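Local structure of SH3 domain-containing protein (Dictyostelium discoideum, 4NQI) at residues Ala55-Ala60 with Leu88-Asp93; Phe78-Asp83 with Leu217-Asp222; Asn25-Asn30 with Arg178-Met183. The protein remodels membranes in osmoregulation, phagocytosis and cytokinesis through its N-terminal I-BAR domain, the part described here, and probably binds phosphatidylinositol lipids. All coordinates share one frame; numbering follows the deposited sequence.

Contact 1: residues Ala55-Ala60 with Leu88-Asp93; sequences AGLVLA and LENRRD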
ATOM      1  N   ALA B  55       3.783   5.445 -10.759  1.00 45.38           N
ATOM      2  CA  ALA B  55       5.097   5.902 -10.317  1.00 41.28           C
ATOM      3  C   ALA B  55       5.983   4.706  -9.976  1.00 47.61           C
ATOM      4  O   ALA B  55       7.206   4.765 -10.126  1.00 50.17           O
ATOM      5  CB  ALA B  55       4.964   6.820  -9.121  1.00 43.92           C
ATOM      6  N   GLY B  56       5.362   3.624  -9.512  1.00 47.53           N
ATOM      7  CA  GLY B  56       6.085   2.397  -9.230  1.00 44.63           C
ATOM      8  C   GLY B  56       6.630   1.734 -10.485  1.00 43.55           C
ATOM      9  O   GLY B  56       7.738   1.191 -10.474  1.00 39.29           O
ATOM     10  N   LEU B  57       5.852   1.776 -11.565  1.00 47.01           N
ATOM     11  CA  LEU B  57       6.244   1.158 -12.829  1.00 51.02           C
ATOM     12  C   LEU B  57       7.430   1.874 -13.479  1.00 48.20           C
ATOM     13  O   LEU B  57       8.335   1.227 -14.018  1.00 44.79           O
ATOM     14  CB  LEU B  57       5.054   1.113 -13.789  1.00 49.00           C
ATOM     15  CG  LEU B  57       3.872   0.270 -13.308  1.00 49.27           C
ATOM     16  CD1 LEU B  57       2.710   0.335 -14.286  1.00 47.68           C
ATOM     17  CD2 LEU B  57       4.305  -1.169 -13.103  1.00 50.77           C
ATOM     18  N   VAL B  58       7.414   3.205 -13.434  1.00 46.67           N
ATOM     19  CA  VAL B  58       8.535   4.004 -13.916  1.00 47.90           C
ATOM     20  C   VAL B  58       9.801   3.623 -13.155  1.00 47.26           C
ATOM     21  O   VAL B  58      10.856   3.412 -13.757  1.00 48.63           O
ATOM     22  CB  VAL B  58       8.267   5.509 -13.746  1.00 45.72           C
ATOM     23  CG1 VAL B  58       9.479   6.324 -14.178  1.00 41.10           C
ATOM     24  CG2 VAL B  58       7.036   5.924 -14.538  1.00 43.46           C
ATOM     25  N   LEU B  59       9.682   3.524 -11.831  1.00 42.62           N
ATOM     26  CA  LEU B  59      10.799   3.111 -10.983  1.00 41.77           C
ATOM     27  C   LEU B  59      11.319   1.734 -11.387  1.00 44.82           C
ATOM     28  O   LEU B  59      12.530   1.529 -11.495  1.00 44.19           O
ATOM     29  CB  LEU B  59      10.387   3.112  -9.507  1.00 34.66           C
ATOM     30  CG  LEU B  59      11.395   2.526  -8.511  1.00 37.71           C
ATOM     31  CD1 LEU B  59      12.734   3.245  -8.595  1.00 33.19           C
ATOM     32  CD2 LEU B  59      10.856   2.576  -7.088  1.00 36.22           C
ATOM     33  N   ALA B  60      10.399   0.802 -11.615  1.00 44.09           N
ATOM     34  CA  ALA B  60      10.755  -0.531 -12.091  1.00 44.89           C
ATOM     35  C   ALA B  60      11.552  -0.474 -13.397  1.00 50.00           C
ATOM     36  O   ALA B  60      12.533  -1.202 -13.563  1.00 49.13           O
ATOM     37  CB  ALA B  60       9.506  -1.381 -12.266  1.00 36.89           C
ATOM     38  N   LEU B  88       4.199  -6.140  -8.165  1.00 43.82           N
ATOM     39  CA  LEU B  88       3.497  -5.611  -6.997  1.00 38.67           C
ATOM     40  C   LEU B  88       2.714  -4.330  -7.306  1.00 39.90           C
ATOM     41  O   LEU B  88       1.603  -4.144  -6.806  1.00 40.84           O
ATOM     42  CB  LEU B  88       4.474  -5.377  -5.842  1.00 42.18           C
ATOM     43  CG  LEU B  88       5.059  -6.636  -5.199  1.00 44.46           C
ATOM     44  CD1 LEU B  88       6.095  -6.282  -4.147  1.00 41.73           C
ATOM     45  CD2 LEU B  88       3.959  -7.485  -4.581  1.00 40.73           C
ATOM     46  N   GLU B  89       3.281  -3.455  -8.132  1.00 47.64           N
ATOM     47  CA  GLU B  89       2.601  -2.209  -8.485  1.00 51.29           C
ATOM     48  C   GLU B  89       1.415  -2.449  -9.416  1.00 48.22           C
ATOM     49  O   GLU B  89       0.422  -1.720  -9.364  1.00 46.91           O
ATOM     50  CB  GLU B  89       3.572  -1.192  -9.093  1.00 52.46           C
ATOM     51  CG  GLU B  89       4.640  -0.689  -8.124  1.00 54.82           C
ATOM     52  CD  GLU B  89       4.063  -0.151  -6.822  1.00 65.55           C
ATOM     53  OE1 GLU B  89       2.970   0.454  -6.842  1.00 70.05           O
ATOM     54  OE2 GLU B  89       4.711  -0.334  -5.770  1.00 67.85           O
ATOM     55  N   ASN B  90       1.521  -3.469 -10.265  1.00 43.43           N
ATOM     56  CA  ASN B  90       0.389  -3.895 -11.080  1.00 44.58           C
ATOM     57  C   ASN B  90      -0.760  -4.380 -10.198  1.00 44.42           C
ATOM     58  O   ASN B  90      -1.927  -4.096 -10.471  1.00 46.64           O
ATOM     59  CB  ASN B  90       0.805  -4.997 -12.062  1.00 45.01           C
ATOM     60  CG  ASN B  90       1.381  -4.446 -13.359  1.00 46.87           C
ATOM     61  OD1 ASN B  90       0.899  -3.446 -13.894  1.00 50.78           O
ATOM     62  ND2 ASN B  90       2.412  -5.107 -13.873  1.00 46.55           N
ATOM     63  N   ARG B  91      -0.421  -5.103  -9.133  1.00 44.53           N
ATOM     64  CA  ARG B  91      -1.428  -5.638  -8.222  1.00 46.90           C
ATOM     65  C   ARG B  91      -2.029  -4.563  -7.319  1.00 47.55           C
ATOM     66  O   ARG B  91      -3.171  -4.692  -6.874  1.00 45.41           O
ATOM     67  CB  ARG B  91      -0.850  -6.780  -7.383  1.00 47.50           C
ATOM     68  CG  ARG B  91      -0.341  -7.953  -8.212  1.00 53.97           C
ATOM     69  CD  ARG B  91       0.156  -9.094  -7.335  1.00 66.39           C
ATOM     70  NE  ARG B  91       1.117  -9.942  -8.039  1.00 74.52           N
ATOM     71  CZ  ARG B  91       1.100 -11.272  -8.034  1.00 82.11           C
ATOM     72  NH1 ARG B  91       0.165 -11.928  -7.361  1.00 82.70           N
ATOM     73  NH2 ARG B  91       2.023 -11.947  -8.707  1.00 86.49           N
ATOM     74  N   ARG B  92      -1.265  -3.508  -7.043  1.00 46.55           N
ATOM     75  CA  ARG B  92      -1.800  -2.381  -6.286  1.00 44.35           C
ATOM     76  C   ARG B  92      -2.879  -1.696  -7.113  1.00 47.64           C
ATOM     77  O   ARG B  92      -3.901  -1.262  -6.580  1.00 45.92           O
ATOM     78  CB  ARG B  92      -0.708  -1.373  -5.921  1.00 46.50           C
ATOM     79  CG  ARG B  92      -1.200  -0.267  -4.988  1.00 48.92           C
ATOM     80  CD  ARG B  92      -0.248   0.922  -4.931  1.00 47.14           C
ATOM     81  NE  ARG B  92       1.131   0.511  -4.685  1.00 54.02           N
ATOM     82  CZ  ARG B  92       1.628   0.242  -3.482  1.00 53.14           C
ATOM     83  NH1 ARG B  92       0.857   0.331  -2.406  1.00 46.21           N
ATOM     84  NH2 ARG B  92       2.897  -0.123  -3.355  1.00 50.62           N
ATOM     85  N   ASP B  93      -2.648  -1.610  -8.421  1.00 47.12           N
ATOM     86  CA  ASP B  93      -3.632  -1.044  -9.335  1.00 49.75           C
ATOM     87  C   ASP B  93      -4.933  -1.850  -9.294  1.00 50.02           C
ATOM     88  O   ASP B  93      -6.026  -1.274  -9.243  1.00 41.13           O
ATOM     89  CB  ASP B  93      -3.073  -0.991 -10.757  1.00 47.10           C
ATOM     90  CG  ASP B  93      -4.052  -0.398 -11.748  1.00 56.79           C
ATOM     91  OD1 ASP B  93      -4.345   0.813 -11.645  1.00 58.49           O
ATOM     92  OD2 ASP B  93      -4.522  -1.140 -12.637  1.00 62.51           O
TER
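G56 and E89 meet where two long helices of the I-BAR bundle, 15-64 and 72-140, lie side by side. Their segments 55-60 and 88-93 are antiparallel, with 168° between N-to-C directions and axes that approach to 9.3 Å. The G56 and E89 CA atoms are only 5.8 Å apart, closer than the axes, so backbone of one helix faces backbone of the other at this level.

The carbon contacts come first. E89 CG rests 3.6 Å from G56 CA, a spot that a side chain at position 56 could not share: a beta carbon modelled there would collide with E89 CG. Next to the glycine, L57 passes E89 in the opposite direction, its CD2 branch 4.1 Å from E89 CB. The same methyl also comes within 4.2 Å of N90 OD1, where the two side chains meet at about a right angle on the more exposed flank.

The polar contacts serve the buried E89 carboxylate, and no hydrogen bond joins the two segments. The E89 chain, bent at CB-CG (chi2 -53°), presents its carboxylate to R92 of its own helix, which grips it side-on through NE and NH2. Both nitrogens arrive on syn sides, with the oxygens practically in the guanidinium plane but somewhat tilted from the carboxylate plane. E89 OE2 is also hydrogen-bonded to the Y45 hydroxyl of the second subunit, so the charge belongs to the dimer interface too. Replacing E89 by alanine is likely to leave the R92 guanidinium without its carboxylate mate, deprive Y45 of the second subunit of its partner and open a gap over G56. R92 NE lies 2.8 Å from E89 OE1, and R92 NH2 reaches E89 OE2 at 3.0 Å along an almost straight N-H...O line of 178°.

Contact 2: residues Phe78-Asp83 with Leu217-Asp222; sequences FKKLAD and LNTHRD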
ATOM      1  N   PHE B  78      19.360  -6.733 -10.087  1.00 34.61           N
ATOM      2  CA  PHE B  78      18.633  -5.546 -10.524  1.00 41.28           C
ATOM      3  C   PHE B  78      17.360  -5.926 -11.278  1.00 44.56           C
ATOM      4  O   PHE B  78      16.284  -5.382 -11.017  1.00 42.87           O
ATOM      5  CB  PHE B  78      19.527  -4.681 -11.418  1.00 40.69           C
ATOM      6  CG  PHE B  78      20.726  -4.103 -10.711  1.00 44.21           C
ATOM      7  CD1 PHE B  78      20.680  -3.814  -9.354  1.00 47.81           C
ATOM      8  CD2 PHE B  78      21.896  -3.840 -11.409  1.00 46.85           C
ATOM      9  CE1 PHE B  78      21.782  -3.275  -8.707  1.00 47.27           C
ATOM     10  CE2 PHE B  78      23.001  -3.302 -10.767  1.00 47.42           C
ATOM     11  CZ  PHE B  78      22.942  -3.020  -9.415  1.00 48.24           C
ATOM     12  N   LYS B  79      17.492  -6.863 -12.214  1.00 40.43           N
ATOM     13  CA  LYS B  79      16.361  -7.331 -13.010  1.00 43.41           C
ATOM     14  C   LYS B  79      15.291  -7.956 -12.126  1.00 41.84           C
ATOM     15  O   LYS B  79      14.095  -7.737 -12.324  1.00 43.48           O
ATOM     16  CB  LYS B  79      16.832  -8.356 -14.042  1.00 47.01           C
ATOM     17  CG  LYS B  79      15.713  -8.975 -14.868  1.00 49.84           C
ATOM     18  CD  LYS B  79      14.927  -7.902 -15.615  1.00 56.69           C
ATOM     19  CE  LYS B  79      13.929  -8.514 -16.591  0.78 60.72           C
ATOM     20  NZ  LYS B  79      13.331  -7.474 -17.478  0.89 64.44           N
ATOM     21  N   LYS B  80      15.736  -8.732 -11.145  1.00 45.52           N
ATOM     22  CA  LYS B  80      14.838  -9.433 -10.244  1.00 42.75           C
ATOM     23  C   LYS B  80      14.092  -8.445  -9.345  1.00 42.92           C
ATOM     24  O   LYS B  80      12.910  -8.632  -9.048  1.00 40.14           O
ATOM     25  CB  LYS B  80      15.633 -10.436  -9.408  1.00 48.92           C
ATOM     26  CG  LYS B  80      14.782 -11.462  -8.695  1.00 55.53           C
ATOM     27  CD  LYS B  80      15.645 -12.531  -8.044  1.00 62.68           C
ATOM     28  CE  LYS B  80      14.810 -13.379  -7.109  1.00 68.14           C
ATOM     29  NZ  LYS B  80      14.022 -12.504  -6.200  1.00 69.12           N
ATOM     30  N   LEU B  81      14.788  -7.391  -8.925  1.00 45.52           N
ATOM     31  CA  LEU B  81      14.174  -6.333  -8.126  1.00 38.13           C
ATOM     32  C   LEU B  81      13.138  -5.580  -8.956  1.00 38.26           C
ATOM     33  O   LEU B  81      12.044  -5.280  -8.475  1.00 34.43           O
ATOM     34  CB  LEU B  81      15.244  -5.370  -7.598  1.00 40.65           C
ATOM     35  CG  LEU B  81      14.760  -4.137  -6.828  1.00 39.74           C
ATOM     36  CD1 LEU B  81      13.950  -4.552  -5.620  1.00 37.86           C
ATOM     37  CD2 LEU B  81      15.928  -3.258  -6.398  1.00 33.38           C
ATOM     38  N   ALA B  82      13.488  -5.291 -10.209  1.00 36.19           N
ATOM     39  CA  ALA B  82      12.588  -4.600 -11.130  1.00 37.35           C
ATOM     40  C   ALA B  82      11.296  -5.383 -11.362  1.00 40.74           C
ATOM     41  O   ALA B  82      10.200  -4.814 -11.309  1.00 45.52           O
ATOM     42  CB  ALA B  82      13.289  -4.329 -12.456  1.00 31.61           C
ATOM     43  N   ASP B  83      11.429  -6.682 -11.630  1.00 39.88           N
ATOM     44  CA  ASP B  83      10.271  -7.542 -11.873  1.00 46.53           C
ATOM     45  C   ASP B  83       9.341  -7.611 -10.663  1.00 41.33           C
ATOM     46  O   ASP B  83       8.117  -7.645 -10.808  1.00 44.03           O
ATOM     47  CB  ASP B  83      10.719  -8.954 -12.259  1.00 49.63           C
ATOM     48  CG  ASP B  83      11.303  -9.022 -13.658  1.00 59.54           C
ATOM     49  OD1 ASP B  83      11.157  -8.040 -14.416  1.00 63.99           O
ATOM     50  OD2 ASP B  83      11.897 -10.067 -14.003  1.00 62.56           O
ATOM     51  N   LEU B 217      15.569  -9.532  -0.730  1.00 39.17           N
ATOM     52  CA  LEU B 217      16.458  -9.312   0.411  1.00 43.10           C
ATOM     53  C   LEU B 217      17.484 -10.433   0.545  1.00 47.89           C
ATOM     54  O   LEU B 217      18.670 -10.177   0.759  1.00 53.98           O
ATOM     55  CB  LEU B 217      15.657  -9.182   1.708  1.00 37.99           C
ATOM     56  CG  LEU B 217      14.890  -7.877   1.927  1.00 41.67           C
ATOM     57  CD1 LEU B 217      14.109  -7.911   3.233  1.00 40.10           C
ATOM     58  CD2 LEU B 217      15.837  -6.689   1.912  1.00 35.77           C
ATOM     59  N   ASN B 218      17.024 -11.675   0.415  1.00 46.23           N
ATOM     60  CA  ASN B 218      17.917 -12.828   0.454  1.00 43.87           C
ATOM     61  C   ASN B 218      18.946 -12.784  -0.673  1.00 42.69           C
ATOM     62  O   ASN B 218      20.133 -13.031  -0.448  1.00 50.71           O
ATOM     63  CB  ASN B 218      17.116 -14.131   0.399  1.00 51.65           C
ATOM     64  CG  ASN B 218      17.998 -15.362   0.486  1.00 60.12           C
ATOM     65  OD1 ASN B 218      18.539 -15.677   1.548  1.00 63.37           O
ATOM     66  ND2 ASN B 218      18.141 -16.070  -0.631  1.00 58.37           N
ATOM     67  N   THR B 219      18.489 -12.460  -1.881  1.00 38.40           N
ATOM     68  CA  THR B 219      19.377 -12.326  -3.035  1.00 43.95           C
ATOM     69  C   THR B 219      20.392 -11.196  -2.842  1.00 42.67           C
ATOM     70  O   THR B 219      21.589 -11.378  -3.088  1.00 40.87           O
ATOM     71  CB  THR B 219      18.583 -12.091  -4.337  1.00 49.36           C
ATOM     72  OG1 THR B 219      17.822 -13.264  -4.653  1.00 51.79           O
ATOM     73  CG2 THR B 219      19.522 -11.785  -5.495  1.00 42.90           C
ATOM     74  N   HIS B 220      19.911 -10.034  -2.402  1.00 40.86           N
ATOM     75  CA  HIS B 220      20.775  -8.873  -2.194  1.00 42.88           C
ATOM     76  C   HIS B 220      21.817  -9.136  -1.112  1.00 48.25           C
ATOM     77  O   HIS B 220      22.981  -8.757  -1.263  1.00 51.10           O
ATOM     78  CB  HIS B 220      19.955  -7.634  -1.822  1.00 37.06           C
ATOM     79  CG  HIS B 220      18.939  -7.244  -2.854  1.00 40.18           C
ATOM     80  ND1 HIS B 220      17.974  -6.294  -2.617  1.00 38.72           N
ATOM     81  CD2 HIS B 220      18.741  -7.682  -4.119  1.00 35.57           C
ATOM     82  CE1 HIS B 220      17.217  -6.161  -3.696  1.00 38.15           C
ATOM     83  NE2 HIS B 220      17.663  -6.991  -4.619  1.00 36.50           N
ATOM     84  N   ARG B 221      21.394  -9.778  -0.026  1.00 48.68           N
ATOM     85  CA  ARG B 221      22.288 -10.082   1.088  1.00 54.24           C
ATOM     86  C   ARG B 221      23.474 -10.928   0.637  1.00 46.84           C
ATOM     87  O   ARG B 221      24.613 -10.666   1.021  1.00 48.80           O
ATOM     88  CB  ARG B 221      21.537 -10.811   2.202  1.00 60.13           C
ATOM     89  CG  ARG B 221      22.293 -10.851   3.520  1.00 65.12           C
ATOM     90  CD  ARG B 221      21.762 -11.930   4.452  1.00 71.11           C
ATOM     91  NE  ARG B 221      20.318 -12.118   4.340  1.00 76.24           N
ATOM     92  CZ  ARG B 221      19.416 -11.308   4.885  1.00 84.10           C
ATOM     93  NH1 ARG B 221      19.806 -10.240   5.568  1.00 86.68           N
ATOM     94  NH2 ARG B 221      18.121 -11.560   4.739  1.00 86.14           N
ATOM     95  N   ASP B 222      23.197 -11.939  -0.181  1.00 52.54           N
ATOM     96  CA  ASP B 222      24.249 -12.783  -0.734  1.00 54.89           C
ATOM     97  C   ASP B 222      25.138 -11.971  -1.675  1.00 57.41           C
ATOM     98  O   ASP B 222      26.355 -12.163  -1.715  1.00 60.80           O
ATOM     99  CB  ASP B 222      23.641 -13.978  -1.471  1.00 60.82           C
ATOM    100  CG  ASP B 222      24.681 -14.998  -1.889  1.00 73.61           C
ATOM    101  OD1 ASP B 222      25.293 -15.622  -0.996  1.00 73.31           O
ATOM    102  OD2 ASP B 222      24.883 -15.183  -3.109  1.00 80.96           O
TER
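L81 and H220 form the closely packed half of this contact between helices 72-140 and 152-224, which run in opposite senses within the I-BAR bundle. The backbones are well separated, K80 CA and T219 CA being 9.0 Å apart, so side chains alone bridge the gap.

On the buried side, the CD1 methyl of L81 approaches the H220 imidazole at its edge, near the ring plane, and not over a face. L81 CD1 is 4.1 Å from H220 CE1, and L81 CB sits 4.2 Å from H220 NE2, while L81 CD2 comes almost as near CE1 as CD1 does, but from off the plane. The two side chains meet at about a right angle. At its other nitrogen, ND1, the ring is hydrogen-bonded to N196 OD1 of the second subunit, a bond that would restrain its rotation. The same subunit packs L192 against H220 and F195 against L81, while L63 of helix 15-64 also touches L81; the tight part is therefore shared by three helices of this chain and the partner subunit.

The more open side is held by much less. K80 extends with CG opposite its backbone N (chi1 -165°) and lays its aliphatic end past the T219 hydroxyl. K80 CE is 3.9 Å from T219 OG1, a van der Waals approach without a hydrogen bond. The threonine oxygen is engaged within its own helix, bonding to the T215 carbonyl. A bend at the last torsion of K80 (chi4 -50°) turns the ammonium off the line of the chain, and K80 NZ remains 6.8 Å from H220 NE2, too far for direct contact.

Contact 3: residues Asn25-Asn30 with Arg178-Met183; sequences NNLKVN and RDVVLM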
ATOM      1  N   ASN B  25     -35.367   9.830  10.887  1.00 70.89           N
ATOM      2  CA  ASN B  25     -34.635  11.070  10.640  1.00 72.17           C
ATOM      3  C   ASN B  25     -33.175  10.804  10.272  1.00 66.87           C
ATOM      4  O   ASN B  25     -32.634  11.436   9.365  1.00 68.04           O
ATOM      5  CB  ASN B  25     -34.720  12.010  11.848  1.00 70.25           C
ATOM      6  CG  ASN B  25     -34.149  13.391  11.557  1.00 73.91           C
ATOM      7  OD1 ASN B  25     -34.752  14.182  10.829  1.00 76.88           O
ATOM      8  ND2 ASN B  25     -32.985  13.688  12.130  1.00 71.41           N
ATOM      9  N   ASN B  26     -32.551   9.858  10.969  1.00 63.75           N
ATOM     10  CA  ASN B  26     -31.155   9.510  10.718  1.00 66.09           C
ATOM     11  C   ASN B  26     -30.914   9.000   9.295  1.00 69.89           C
ATOM     12  O   ASN B  26     -29.946   9.393   8.643  1.00 71.79           O
ATOM     13  CB  ASN B  26     -30.674   8.468  11.734  1.00 61.38           C
ATOM     14  CG  ASN B  26     -29.161   8.376  11.804  1.00 59.71           C
ATOM     15  OD1 ASN B  26     -28.466   9.391  11.771  1.00 64.92           O
ATOM     16  ND2 ASN B  26     -28.642   7.155  11.899  1.00 53.70           N
ATOM     17  N   LEU B  27     -31.804   8.133   8.816  1.00 66.72           N
ATOM     18  CA  LEU B  27     -31.650   7.503   7.504  1.00 63.28           C
ATOM     19  C   LEU B  27     -32.020   8.428   6.349  1.00 64.83           C
ATOM     20  O   LEU B  27     -31.504   8.287   5.237  1.00 66.86           O
ATOM     21  CB  LEU B  27     -32.481   6.220   7.433  1.00 57.38           C
ATOM     22  CG  LEU B  27     -31.957   5.046   8.262  1.00 53.66           C
ATOM     23  CD1 LEU B  27     -33.052   4.029   8.530  1.00 53.60           C
ATOM     24  CD2 LEU B  27     -30.798   4.390   7.535  1.00 52.10           C
ATOM     25  N   LYS B  28     -32.918   9.371   6.614  1.00 64.65           N
ATOM     26  CA  LYS B  28     -33.385  10.291   5.587  1.00 63.18           C
ATOM     27  C   LYS B  28     -32.542  11.570   5.541  1.00 60.18           C
ATOM     28  O   LYS B  28     -32.238  12.083   4.461  1.00 55.92           O
ATOM     29  CB  LYS B  28     -34.862  10.629   5.815  1.00 58.70           C
ATOM     30  CG  LYS B  28     -35.435  11.608   4.809  1.00 56.96           C
ATOM     31  N   VAL B  29     -32.153  12.064   6.715  1.00 59.19           N
ATOM     32  CA  VAL B  29     -31.458  13.345   6.829  1.00 61.89           C
ATOM     33  C   VAL B  29     -29.959  13.207   7.099  1.00 63.24           C
ATOM     34  O   VAL B  29     -29.136  13.658   6.303  1.00 64.66           O
ATOM     35  CB  VAL B  29     -32.090  14.231   7.931  1.00 60.83           C
ATOM     36  CG1 VAL B  29     -31.237  15.467   8.187  1.00 57.85           C
ATOM     37  CG2 VAL B  29     -33.508  14.629   7.550  1.00 62.12           C
ATOM     38  N   ASN B  30     -29.607  12.588   8.222  1.00 65.01           N
ATOM     39  CA  ASN B  30     -28.215  12.532   8.666  1.00 68.83           C
ATOM     40  C   ASN B  30     -27.298  11.612   7.850  1.00 65.48           C
ATOM     41  O   ASN B  30     -26.158  11.971   7.557  1.00 67.50           O
ATOM     42  CB  ASN B  30     -28.141  12.160  10.152  1.00 71.32           C
ATOM     43  CG  ASN B  30     -28.722  13.234  11.059  1.00 75.59           C
ATOM     44  OD1 ASN B  30     -28.659  14.426  10.753  1.00 80.04           O
ATOM     45  ND2 ASN B  30     -29.287  12.813  12.186  1.00 71.26           N
ATOM     46  N   ARG B 178     -39.161  -2.099  14.870  1.00 57.70           N
ATOM     47  CA  ARG B 178     -38.342  -3.203  14.383  1.00 59.92           C
ATOM     48  C   ARG B 178     -37.968  -2.979  12.927  1.00 61.58           C
ATOM     49  O   ARG B 178     -36.798  -3.068  12.556  1.00 62.59           O
ATOM     50  CB  ARG B 178     -39.108  -4.523  14.478  1.00 62.59           C
ATOM     51  CG  ARG B 178     -39.129  -5.166  15.850  1.00 75.95           C
ATOM     52  CD  ARG B 178     -39.625  -6.604  15.759  1.00 86.52           C
ATOM     53  NE  ARG B 178     -39.402  -7.347  16.996  1.00 92.41           N
ATOM     54  CZ  ARG B 178     -40.227  -7.325  18.038  1.00 97.22           C
ATOM     55  NH1 ARG B 178     -41.332  -6.593  17.996  1.00 98.33           N
ATOM     56  NH2 ARG B 178     -39.946  -8.032  19.124  1.00100.52           N
ATOM     57  N   ASP B 179     -38.982  -2.693  12.114  1.00 60.63           N
ATOM     58  CA  ASP B 179     -38.815  -2.540  10.673  1.00 64.85           C
ATOM     59  C   ASP B 179     -37.743  -1.518  10.307  1.00 60.86           C
ATOM     60  O   ASP B 179     -36.929  -1.761   9.416  1.00 60.66           O
ATOM     61  CB  ASP B 179     -40.148  -2.170  10.014  1.00 69.64           C
ATOM     62  CG  ASP B 179     -41.139  -3.324  10.004  1.00 73.51           C
ATOM     63  OD1 ASP B 179     -40.717  -4.475  10.244  1.00 74.59           O
ATOM     64  OD2 ASP B 179     -42.337  -3.081   9.746  1.00 78.09           O
ATOM     65  N   VAL B 180     -37.732  -0.387  11.008  1.00 58.07           N
ATOM     66  CA  VAL B 180     -36.786   0.685  10.696  1.00 59.58           C
ATOM     67  C   VAL B 180     -35.391   0.463  11.303  1.00 56.46           C
ATOM     68  O   VAL B 180     -34.383   0.759  10.656  1.00 51.24           O
ATOM     69  CB  VAL B 180     -37.348   2.084  11.068  1.00 52.90           C
ATOM     70  CG1 VAL B 180     -37.460   2.243  12.575  1.00 45.38           C
ATOM     71  CG2 VAL B 180     -36.491   3.184  10.472  1.00 55.94           C
ATOM     72  N   VAL B 181     -35.332  -0.071  12.524  1.00 53.03           N
ATOM     73  CA  VAL B 181     -34.050  -0.388  13.154  1.00 54.32           C
ATOM     74  C   VAL B 181     -33.303  -1.432  12.324  1.00 58.03           C
ATOM     75  O   VAL B 181     -32.081  -1.363  12.167  1.00 61.85           O
ATOM     76  CB  VAL B 181     -34.226  -0.880  14.614  1.00 41.99           C
ATOM     77  CG1 VAL B 181     -32.908  -1.404  15.177  1.00 40.51           C
ATOM     78  CG2 VAL B 181     -34.746   0.239  15.491  1.00 46.10           C
ATOM     79  N   LEU B 182     -34.051  -2.384  11.775  1.00 54.26           N
ATOM     80  CA  LEU B 182     -33.472  -3.417  10.924  1.00 48.04           C
ATOM     81  C   LEU B 182     -33.116  -2.881   9.537  1.00 45.28           C
ATOM     82  O   LEU B 182     -32.219  -3.405   8.879  1.00 52.34           O
ATOM     83  CB  LEU B 182     -34.406  -4.625  10.816  1.00 46.06           C
ATOM     84  CG  LEU B 182     -34.624  -5.410  12.112  1.00 56.11           C
ATOM     85  CD1 LEU B 182     -35.313  -6.746  11.855  1.00 59.32           C
ATOM     86  CD2 LEU B 182     -33.304  -5.618  12.838  1.00 54.63           C
HETATM   87  N   MSE B 183     -33.815  -1.839   9.093  1.00 45.53           N
HETATM   88  CA  MSE B 183     -33.456  -1.164   7.848  1.00 51.44           C
HETATM   89  C   MSE B 183     -32.087  -0.500   7.977  1.00 51.70           C
HETATM   90  O   MSE B 183     -31.321  -0.442   7.014  1.00 51.17           O
HETATM   91  CB  MSE B 183     -34.508  -0.115   7.474  1.00 56.41           C
HETATM   92  CG  MSE B 183     -35.698  -0.659   6.697  1.00 61.25           C
HETATM   93 SE   MSE B 183     -37.007   0.726   6.289  0.51 57.11          SE
HETATM   94  CE  MSE B 183     -35.789   2.068   5.577  1.00 48.20           C
TER
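L27 and V180 touch methyl to methyl inside the I-BAR helical bundle, joining helix 15-64 to helix 152-224. L27 CD1 is 4.0 Å from V180 CG2, the nearest approach of the two segments. That same methyl also comes within 4.1 Å of V180 O, so it lies against backbone as well as side chain. M183, modelled as selenomethionine, adds a looser touch one turn along, its CE 4.5 Å from L27 CD1. One leucine branch therefore collects every close contact, and no hydrogen bond crosses between the segments.

Torsions account for this arrangement. V180 CG1 sits between the backbone N and the carbonyl carbon (chi1 69°), which leaves CG2 opposite the N and directed at the leucine. L27 carries CG beside its own backbone N (chi1 -72°), from where CD1 reaches across the space between the helices.

Further residues of the bundle pack round this cluster. Helix 72-140 brings I118 to both L27 and M183, and F121 to V180, making this a three-helix meeting; T20, T23 and I24 of helix 15-64 also touch V180. Polar links lie further out: N26 ND2 is hydrogen-bonded to E184 OE2 and to N70 OD1 of the second subunit, while R178 makes a salt bridge to E235 of that subunit.

The helix around L27 has a wider pi-type turn, at 26-30. N25 O accepts the regular bond from V29 N at 2.8 Å and a weak, longer one from N30 N at 3.4 Å.

Overall arrangement
The three contacts join helices 15-64, 72-140 and 152-224 pairwise: contact 1 ties the first to the second, contact 2 the second to the third, and contact 3 the first to the third. Contacts 1 and 2 are neighbours, centres about 16 Å apart, and touch where A60 O meets A82 CB at 3.4 Å. Contact 3 lies on the other side of the chain's centre, with centres about 43 Å from contact 1 and 55 Å from contact 2. Along the sequence its segments flank both segments of contact 1, whereas they alternate with those of contact 2. All three also touch the second subunit, so the helix packing within the chain lies next to the dimer interface at both places along the elongated domain.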